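Local coordinates for 5-formyltetrahydrofolate cyclo-ligase family protein (Bacillus anthracis, PDB 2JCB), which probably catalyses the ATP- and magnesium-dependent cyclisation of 5-formyltetrahydrofolate to 5,10-methenyltetrahydrofolate in folate metabolism, at residues S42-E48 with E185-T189. Residues are numbered along the deposited sequence; the frame is centred on the assembly and turned at random.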
loop_
_atom_site.group_PDB
_atom_site.type_symbol
_atom_site.label_atom_id
_atom_site.label_comp_id
_atom_site.label_asym_id
_atom_site.label_seq_id
_atom_site.Cartn_x
_atom_site.Cartn_y
_atom_site.Cartn_z
ATOM N N SER A 42 4.768 -0.596 14.954
ATOM C CA SER A 42 4.544 0.861 15.030
ATOM C C SER A 42 3.142 1.207 14.477
ATOM O O SER A 42 2.396 1.999 15.078
ATOM C CB SER A 42 5.618 1.567 14.235
ATOM O OG SER A 42 5.449 3.001 14.229
ATOM N N LEU A 43 2.770 0.559 13.371
ATOM C CA LEU A 43 1.370 0.680 12.850
ATOM C C LEU A 43 0.304 0.473 13.929
ATOM O O LEU A 43 -0.624 1.293 14.022
ATOM C CB LEU A 43 1.090 -0.352 11.722
ATOM C CG LEU A 43 -0.423 -0.450 11.310
ATOM C CD1 LEU A 43 -0.832 0.872 10.654
ATOM C CD2 LEU A 43 -0.520 -1.585 10.234
ATOM N N TYR A 44 0.405 -0.602 14.730
ATOM C CA TYR A 44 -0.651 -0.950 15.662
ATOM C C TYR A 44 -0.733 0.067 16.802
ATOM O O TYR A 44 -1.697 0.078 17.520
ATOM C CB TYR A 44 -0.399 -2.312 16.261
ATOM C CG TYR A 44 -0.237 -3.446 15.259
ATOM C CD1 TYR A 44 -0.825 -3.374 13.987
ATOM C CD2 TYR A 44 0.577 -4.544 15.574
ATOM C CE1 TYR A 44 -0.647 -4.418 13.043
ATOM C CE2 TYR A 44 0.762 -5.613 14.661
ATOM C CZ TYR A 44 0.145 -5.539 13.396
ATOM O OH TYR A 44 0.327 -6.577 12.472
ATOM N N GLU A 45 0.304 0.879 16.980
ATOM C CA GLU A 45 0.267 1.951 18.000
ATOM C C GLU A 45 -0.424 3.232 17.516
ATOM O O GLU A 45 -0.662 4.127 18.332
ATOM C CB GLU A 45 1.677 2.296 18.448
ATOM C CG GLU A 45 2.347 1.169 19.224
ATOM C CD GLU A 45 3.568 1.656 19.978
ATOM O OE1 GLU A 45 4.095 2.745 19.619
ATOM O OE2 GLU A 45 3.999 0.972 20.926
ATOM N N GLN A 46 -0.698 3.323 16.211
ATOM C CA GLN A 46 -1.220 4.544 15.586
ATOM C C GLN A 46 -2.701 4.702 15.935
ATOM O O GLN A 46 -3.498 3.701 15.960
ATOM C CB GLN A 46 -0.986 4.598 14.038
ATOM C CG GLN A 46 0.521 4.474 13.602
ATOM C CD GLN A 46 1.401 5.454 14.304
ATOM O OE1 GLN A 46 1.175 6.659 14.253
ATOM N NE2 GLN A 46 2.416 4.949 15.012
ATOM N N LYS A 47 -3.065 5.943 16.265
ATOM C CA LYS A 47 -4.474 6.257 16.564
ATOM C C LYS A 47 -5.422 5.783 15.442
ATOM O O LYS A 47 -6.481 5.237 15.733
ATOM C CB LYS A 47 -4.608 7.753 16.809
ATOM C CG LYS A 47 -6.032 8.265 16.987
ATOM C CD LYS A 47 -5.934 9.793 17.223
ATOM C CE LYS A 47 -7.286 10.478 17.060
ATOM N NZ LYS A 47 -8.002 10.329 18.320
ATOM N N GLU A 48 -5.051 6.002 14.190
ATOM C CA GLU A 48 -5.922 5.662 13.081
ATOM C C GLU A 48 -6.089 4.159 12.886
ATOM O O GLU A 48 -7.127 3.744 12.393
ATOM C CB GLU A 48 -5.516 6.337 11.781
ATOM C CG GLU A 48 -4.153 5.978 11.317
ATOM C CD GLU A 48 -3.097 6.974 11.766
ATOM O OE1 GLU A 48 -3.078 7.382 12.951
ATOM O OE2 GLU A 48 -2.269 7.334 10.915
ATOM N N GLU A 185 -1.079 10.486 3.604
ATOM C CA GLU A 185 -1.068 11.340 4.788
ATOM C C GLU A 185 0.028 10.994 5.797
ATOM O O GLU A 185 0.387 11.826 6.622
ATOM C CB GLU A 185 -2.410 11.273 5.515
ATOM C CG GLU A 185 -3.468 11.978 4.738
ATOM C CD GLU A 185 -4.862 11.739 5.322
ATOM O OE1 GLU A 185 -5.108 10.742 6.049
ATOM O OE2 GLU A 185 -5.731 12.556 5.025
ATOM N N LYS A 186 0.468 9.762 5.795
ATOM C CA LYS A 186 1.460 9.309 6.786
ATOM C C LYS A 186 2.256 8.163 6.222
ATOM O O LYS A 186 1.713 7.310 5.495
ATOM C CB LYS A 186 0.726 8.787 8.024
ATOM C CG LYS A 186 1.729 8.260 9.133
ATOM C CD LYS A 186 1.000 7.729 10.345
ATOM C CE LYS A 186 0.525 8.883 11.242
ATOM N NZ LYS A 186 -0.131 8.386 12.494
ATOM N N ILE A 187 3.546 8.129 6.547
ATOM C CA ILE A 187 4.416 7.016 6.117
ATOM C C ILE A 187 5.035 6.483 7.445
ATOM O O ILE A 187 5.542 7.282 8.254
ATOM C CB ILE A 187 5.503 7.411 5.064
ATOM C CG1 ILE A 187 4.839 7.984 3.778
ATOM C CG2 ILE A 187 6.377 6.189 4.694
ATOM C CD1 ILE A 187 5.578 9.065 3.173
ATOM N N ILE A 188 4.953 5.178 7.678
ATOM C CA ILE A 188 5.594 4.523 8.820
ATOM C C ILE A 188 6.785 3.714 8.293
ATOM O O ILE A 188 6.584 2.828 7.435
ATOM C CB ILE A 188 4.617 3.596 9.511
ATOM C CG1 ILE A 188 3.337 4.359 9.929
ATOM C CG2 ILE A 188 5.275 2.963 10.720
ATOM C CD1 ILE A 188 2.319 3.465 10.411
ATOM N N THR A 189 7.982 3.981 8.812
ATOM C CA THR A 189 9.188 3.210 8.505
ATOM C C THR A 189 9.662 2.592 9.800
ATOM O O THR A 189 9.015 2.765 10.872
ATOM C CB THR A 189 10.330 4.080 7.908
ATOM O OG1 THR A 189 10.886 4.904 8.944
ATOM C CG2 THR A 189 9.841 4.956 6.717
HETATM O O HOH W 1 7.637 3.841 13.347
#
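The ammonium group of K186 is gripped by two side chains from the start of helix 47-51, the N-cap Q46 and E48. K186 NZ donates to Q46 OE1 at 2.8 Å and forms a salt bridge with E48 OE2 at 2.9 Å. A weak bond to E48 OE1 makes the carboxylate a lopsided two-oxygen partner. NZ meets OE2 on its syn side, 18° out of the carboxylate plane. The K186 chain runs extended from the strand and bends at chi3 (-79°), which turns NZ in between the amide and the carboxylate. E48 approaches from the opposite direction.

The Q46 amide works at both ends. While OE1 takes the lysine, Q46 NE2 donates to S42 O at 3.0 Å in a nearly straight bond (166°). S42 O also accepts from E45 N, which comes from the opposite face of the carbonyl. These bonds fix the rotation of the amide and tie it back to S42, near the end of helix 29-44.

Next to the polar group, I188 makes an apolar patch. I188 CD1 packs on Q46 CG and on L43 CA, each at 3.8 Å, and touches L43 CD1 more loosely. The other branch, I188 CG2, rests against S42 OG at 3.5 Å.

The contact joins the junction of helices 29-44 and 47-51 to strand 186-189 of the mixed sheet. That strand lies between strands 161-165 and 192-195. L43 and E48 also touch L163 of strand 161-165, and L43 reaches I70 of helix 68-76.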